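Local coordinates for secreted protein (Streptomyces lividans TK24, PDB 5LXZ) that is probably a copper-radical oxidase of the galactose oxidase-like AA5 family, with copper bound in the crystal, at residues K132-N138 against E190-Q196. The protein carries 1 engineered substitution. Residues are numbered along the deposited sequence.
Sequences KFTGKEN and EDNYRVQ. With PO4 (phosphate ion), chain F; EDO (1,2-ethanediol), chain Q.
Strands 132-135 and 191-195 run antiparallel, their axes 4.2 Å apart at closest approach and their directions 139° apart. Thr134 and Arg194 form the hydrogen-bonded pair: Thr134 N gives to Arg194 O (3.0 Å) and Arg194 N to Thr134 O (2.8 Å). Phe133-Val195 and Gly135-Tyr193 are the flanking non-hydrogen-bonded pairs. The pairing continues with Gln196 N to Lys132 O (2.9 Å) and Lys136 N to Asn192 O (2.8 Å), while one water joins Lys132 N to Gln196 O. Past Gly135 the backbone turns helical (phi/psi of Lys136 -68/-32°), and the turn closes over Asp191, chi1 t, whose OD2 accepts from Glu137 N (2.9 Å) and Asn138 N (2.8 Å). Asn138, chi1 p, donates through ND2 to Tyr193 OH (3.0 Å); its OD1 accepts from Lys140 N. Tyr193, chi1 m, lays its ring face beneath Gly135 CA, a CH-pi contact 3.8 Å from CA to the ring centroid; a CB here would clash with Asp191 OD2. On the sheet face that carries Tyr193, Phe133 CE2 meets Val195 CG2 (3.9 Å), and Phe133 and Tyr193 both reach strand 111-118. The face of Thr134 and Arg194 is polar: Gln196 NE2 donates to Thr134 OG1 (2.8 Å), which also bonds Thr141, the extended Lys136 brings NZ to Asn192 OD1 (2.9 Å), and Arg194 NE holds phosphate O2 (2.8 Å), probably from the crystallisation liquor. Strands 141-144 and 206-210 continue the sheet on either side, making this an antiparallel pairing within the curled sheet of the GlxA beta barrel domain.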
ATOM      1  N   LYS A 132     -33.095 -14.712  -1.407  1.00 12.51           N
ATOM      2  CA  LYS A 132     -32.196 -14.763  -0.259  1.00 12.43           C
ATOM      3  C   LYS A 132     -30.919 -15.472  -0.639  1.00 11.20           C
ATOM      4  O   LYS A 132     -30.950 -16.510  -1.304  1.00 12.11           O
ATOM      5  CB  LYS A 132     -32.842 -15.511   0.875  1.00 13.76           C
ATOM      6  CG  LYS A 132     -33.909 -14.718   1.604  1.00 15.26           C
ATOM      7  CD  LYS A 132     -34.630 -15.548   2.643  1.00 16.88           C
ATOM      8  CE  LYS A 132     -35.592 -14.691   3.459  0.50 17.01           C
ATOM      9  NZ  LYS A 132     -35.967 -15.447   4.682  0.50 17.90           N
ATOM     10  N   PHE A 133     -29.793 -14.869  -0.243  1.00  9.74           N
ATOM     11  CA  PHE A 133     -28.456 -15.372  -0.533  1.00  9.20           C
ATOM     12  C   PHE A 133     -27.809 -15.550   0.815  1.00  8.61           C
ATOM     13  O   PHE A 133     -27.787 -14.610   1.601  1.00  8.90           O
ATOM     14  CB  PHE A 133     -27.671 -14.340  -1.320  1.00  9.27           C
ATOM     15  CG  PHE A 133     -28.202 -14.062  -2.675  1.00 10.45           C
ATOM     16  CD1 PHE A 133     -29.194 -13.095  -2.844  1.00 11.08           C
ATOM     17  CD2 PHE A 133     -27.696 -14.719  -3.791  1.00 11.05           C
ATOM     18  CE1 PHE A 133     -29.668 -12.817  -4.119  1.00 11.86           C
ATOM     19  CE2 PHE A 133     -28.171 -14.434  -5.078  1.00 12.11           C
ATOM     20  CZ  PHE A 133     -29.160 -13.481  -5.220  1.00 12.05           C
ATOM     21  N   THR A 134     -27.261 -16.741   1.098  1.00  7.92           N
ATOM     22  CA  THR A 134     -26.682 -17.034   2.423  1.00  8.87           C
ATOM     23  C   THR A 134     -25.218 -17.441   2.246  1.00  8.08           C
ATOM     24  O   THR A 134     -24.909 -18.310   1.452  1.00  8.47           O
ATOM     25  CB  THR A 134     -27.484 -18.113   3.143  1.00  9.45           C
ATOM     26  OG1 THR A 134     -28.832 -17.653   3.272  1.00 11.07           O
ATOM     27  CG2 THR A 134     -26.951 -18.397   4.503  1.00 10.03           C
ATOM     28  N   GLY A 135     -24.327 -16.805   3.008  1.00  7.76           N
ATOM     29  CA  GLY A 135     -22.905 -17.055   2.849  1.00  7.94           C
ATOM     30  C   GLY A 135     -22.585 -18.444   3.362  1.00  7.77           C
ATOM     31  O   GLY A 135     -22.894 -18.804   4.511  1.00  8.04           O
ATOM     32  N   LYS A 136     -21.931 -19.241   2.537  1.00  7.63           N
ATOM     33  CA  LYS A 136     -21.668 -20.621   2.922  1.00  7.84           C
ATOM     34  C   LYS A 136     -20.682 -20.723   4.089  1.00  7.61           C
ATOM     35  O   LYS A 136     -20.753 -21.653   4.901  1.00  7.91           O
ATOM     36  CB  LYS A 136     -21.197 -21.408   1.704  1.00  8.00           C
ATOM     37  CG  LYS A 136     -22.315 -21.526   0.698  1.00  8.63           C
ATOM     38  CD  LYS A 136     -21.822 -22.126  -0.599  1.00  8.84           C
ATOM     39  CE  LYS A 136     -22.927 -22.171  -1.630  1.00  9.32           C
ATOM     40  NZ  LYS A 136     -22.450 -22.698  -2.915  1.00 10.13           N
ATOM     41  N   GLU A 137     -19.764 -19.786   4.157  1.00  8.09           N
ATOM     42  CA  GLU A 137     -18.870 -19.684   5.312  1.00  8.68           C
ATOM     43  C   GLU A 137     -19.452 -18.791   6.398  1.00  8.50           C
ATOM     44  O   GLU A 137     -19.465 -19.172   7.579  1.00  8.35           O
ATOM     45  CB  GLU A 137     -17.503 -19.180   4.873  1.00 10.03           C
ATOM     46  CG  GLU A 137     -16.469 -19.104   5.965  1.00 11.90           C
ATOM     47  CD  GLU A 137     -15.269 -18.264   5.594  1.00 15.09           C
ATOM     48  OE1 GLU A 137     -15.442 -17.202   4.952  0.50 14.23           O
ATOM     49  OE2 GLU A 137     -14.159 -18.666   6.017  1.00 19.69           O
ATOM     50  N   ASN A 138     -19.862 -17.579   6.030  1.00  8.07           N
ATOM     51  CA  ASN A 138     -20.281 -16.604   7.065  1.00  8.09           C
ATOM     52  C   ASN A 138     -21.655 -16.841   7.675  1.00  8.89           C
ATOM     53  O   ASN A 138     -21.941 -16.291   8.745  1.00  9.73           O
ATOM     54  CB  ASN A 138     -20.129 -15.144   6.610  1.00  8.44           C
ATOM     55  CG  ASN A 138     -20.994 -14.781   5.413  1.00  8.51           C
ATOM     56  OD1 ASN A 138     -22.185 -15.121   5.352  1.00  9.03           O
ATOM     57  ND2 ASN A 138     -20.391 -14.114   4.446  1.00  9.14           N
ATOM     58  N   GLU A 190     -14.885 -11.777   1.202  1.00  9.70           N
ATOM     59  CA  GLU A 190     -15.610 -12.479   0.166  1.00 10.08           C
ATOM     60  C   GLU A 190     -16.201 -13.783   0.691  1.00  9.74           C
ATOM     61  O   GLU A 190     -15.555 -14.517   1.445  1.00 10.97           O
ATOM     62  CB  GLU A 190     -14.643 -12.816  -0.952  1.00 10.88           C
ATOM     63  CG  GLU A 190     -15.231 -13.575  -2.132  1.00 11.76           C
ATOM     64  CD  GLU A 190     -14.175 -14.002  -3.120  1.00 13.19           C
ATOM     65  OE1 GLU A 190     -13.442 -13.104  -3.571  1.00 14.76           O
ATOM     66  OE2 GLU A 190     -14.129 -15.219  -3.461  1.00 17.16           O
ATOM     67  N   ASP A 191     -17.382 -14.133   0.207  1.00  8.37           N
ATOM     68  CA  ASP A 191     -17.931 -15.454   0.418  1.00  8.30           C
ATOM     69  C   ASP A 191     -18.687 -15.899  -0.841  1.00  8.20           C
ATOM     70  O   ASP A 191     -18.953 -15.095  -1.712  1.00  7.97           O
ATOM     71  CB  ASP A 191     -18.805 -15.537   1.682  1.00  8.94           C
ATOM     72  CG  ASP A 191     -18.909 -16.938   2.266  1.00  9.96           C
ATOM     73  OD1 ASP A 191     -18.253 -17.919   1.755  1.00 11.36           O
ATOM     74  OD2 ASP A 191     -19.652 -17.067   3.271  1.00  9.73           O
ATOM     75  N   ASN A 192     -18.926 -17.194  -0.899  1.00  8.96           N
ATOM     76  CA  ASN A 192     -19.769 -17.846  -1.879  1.00  9.45           C
ATOM     77  C   ASN A 192     -21.110 -18.024  -1.225  1.00  8.99           C
ATOM     78  O   ASN A 192     -21.190 -18.518  -0.064  1.00  8.82           O
ATOM     79  CB  ASN A 192     -19.139 -19.190  -2.253  1.00 10.44           C
ATOM     80  CG  ASN A 192     -19.863 -19.936  -3.327  1.00 12.34           C
ATOM     81  OD1 ASN A 192     -21.046 -20.162  -3.249  1.00 14.00           O
ATOM     82  ND2 ASN A 192     -19.093 -20.449  -4.288  1.00 13.97           N
ATOM     83  N   TYR A 193     -22.164 -17.632  -1.925  1.00  8.39           N
ATOM     84  CA  TYR A 193     -23.493 -17.536  -1.361  1.00  7.80           C
ATOM     85  C   TYR A 193     -24.418 -18.549  -1.985  1.00  8.54           C
ATOM     86  O   TYR A 193     -24.482 -18.642  -3.202  1.00  8.46           O
ATOM     87  CB  TYR A 193     -24.084 -16.123  -1.567  1.00  7.39           C
ATOM     88  CG  TYR A 193     -23.436 -15.141  -0.632  1.00  6.95           C
ATOM     89  CD1 TYR A 193     -22.155 -14.647  -0.899  1.00  6.76           C
ATOM     90  CD2 TYR A 193     -24.032 -14.758   0.538  1.00  7.11           C
ATOM     91  CE1 TYR A 193     -21.523 -13.780  -0.028  1.00  6.95           C
ATOM     92  CE2 TYR A 193     -23.410 -13.908   1.434  1.00  7.01           C
ATOM     93  CZ  TYR A 193     -22.145 -13.409   1.156  1.00  6.96           C
ATOM     94  OH  TYR A 193     -21.520 -12.592   2.102  1.00  7.41           O
ATOM     95  N   ARG A 194     -25.151 -19.279  -1.161  1.00  8.09           N
ATOM     96  CA  ARG A 194     -26.187 -20.193  -1.599  1.00  9.01           C
ATOM     97  C   ARG A 194     -27.443 -19.391  -1.921  1.00  9.50           C
ATOM     98  O   ARG A 194     -27.807 -18.535  -1.183  1.00 10.12           O
ATOM     99  CB  ARG A 194     -26.472 -21.221  -0.487  1.00  9.89           C
ATOM    100  CG  ARG A 194     -27.236 -22.447  -1.012  1.00 11.21           C
ATOM    101  CD  ARG A 194     -27.598 -23.400   0.127  1.00 12.60           C
ATOM    102  NE  ARG A 194     -28.697 -22.904   0.929  1.00 13.31           N
ATOM    103  CZ  ARG A 194     -29.995 -23.094   0.671  1.00 15.14           C
ATOM    104  NH1 ARG A 194     -30.374 -23.715  -0.424  1.00 16.38           N
ATOM    105  NH2 ARG A 194     -30.906 -22.606   1.493  1.00 15.73           N
ATOM    106  N   VAL A 195     -28.081 -19.695  -3.049  1.00 11.17           N
ATOM    107  CA  VAL A 195     -29.352 -19.079  -3.411  1.00 12.01           C
ATOM    108  C   VAL A 195     -30.482 -19.905  -2.843  1.00 13.17           C
ATOM    109  O   VAL A 195     -30.686 -21.050  -3.259  1.00 14.00           O
ATOM    110  CB  VAL A 195     -29.505 -19.004  -4.933  1.00 12.47           C
ATOM    111  CG1 VAL A 195     -30.833 -18.323  -5.292  1.00 13.20           C
ATOM    112  CG2 VAL A 195     -28.325 -18.260  -5.535  1.00 14.23           C
ATOM    113  N   GLN A 196     -31.197 -19.342  -1.883  1.00 13.15           N
ATOM    114  CA  GLN A 196     -32.284 -20.082  -1.235  1.00 14.84           C
ATOM    115  C   GLN A 196     -33.449 -20.323  -2.206  1.00 16.16           C
ATOM    116  O   GLN A 196     -33.792 -19.464  -2.996  1.00 16.32           O
ATOM    117  CB  GLN A 196     -32.802 -19.339  -0.026  1.00 16.31           C
ATOM    118  CG  GLN A 196     -31.786 -19.196   1.083  1.00 17.16           C
ATOM    119  CD  GLN A 196     -32.397 -18.736   2.391  1.00 20.48           C
ATOM    120  OE1 GLN A 196     -33.634 -18.826   2.615  1.00 21.72           O
ATOM    121  NE2 GLN A 196     -31.552 -18.250   3.274  1.00 22.93           N
TER
HETATM  122  P   PO4 F 705     -28.710 -22.118   4.520  1.00 16.70           P
HETATM  123  O1  PO4 F 705     -30.206 -22.198   4.251  1.00 18.58           O
HETATM  124  O2  PO4 F 705     -28.014 -21.635   3.288  1.00 16.07           O
HETATM  125  O3  PO4 F 705     -28.508 -21.205   5.738  1.00 18.39           O
HETATM  126  O4  PO4 F 705     -28.204 -23.459   4.902  1.00 19.30           O
HETATM  127  C1  EDO Q 716     -11.253 -18.309  -3.997  1.00 38.89           C
HETATM  128  O1  EDO Q 716     -10.396 -18.854  -2.997  1.00 37.16           O
HETATM  129  C2  EDO Q 716     -11.600 -16.915  -3.525  1.00 35.09           C
HETATM  130  O2  EDO Q 716     -12.084 -16.027  -4.528  1.00 38.94           O
HETATM  131  O   HOH W   1     -34.744 -17.040  -2.071  1.00 17.39           O
HETATM  132  O   HOH W   2     -14.247 -15.437   3.550  1.00 13.23           O
HETATM  133  O   HOH W   3     -15.133 -18.091   1.616  1.00 33.88           O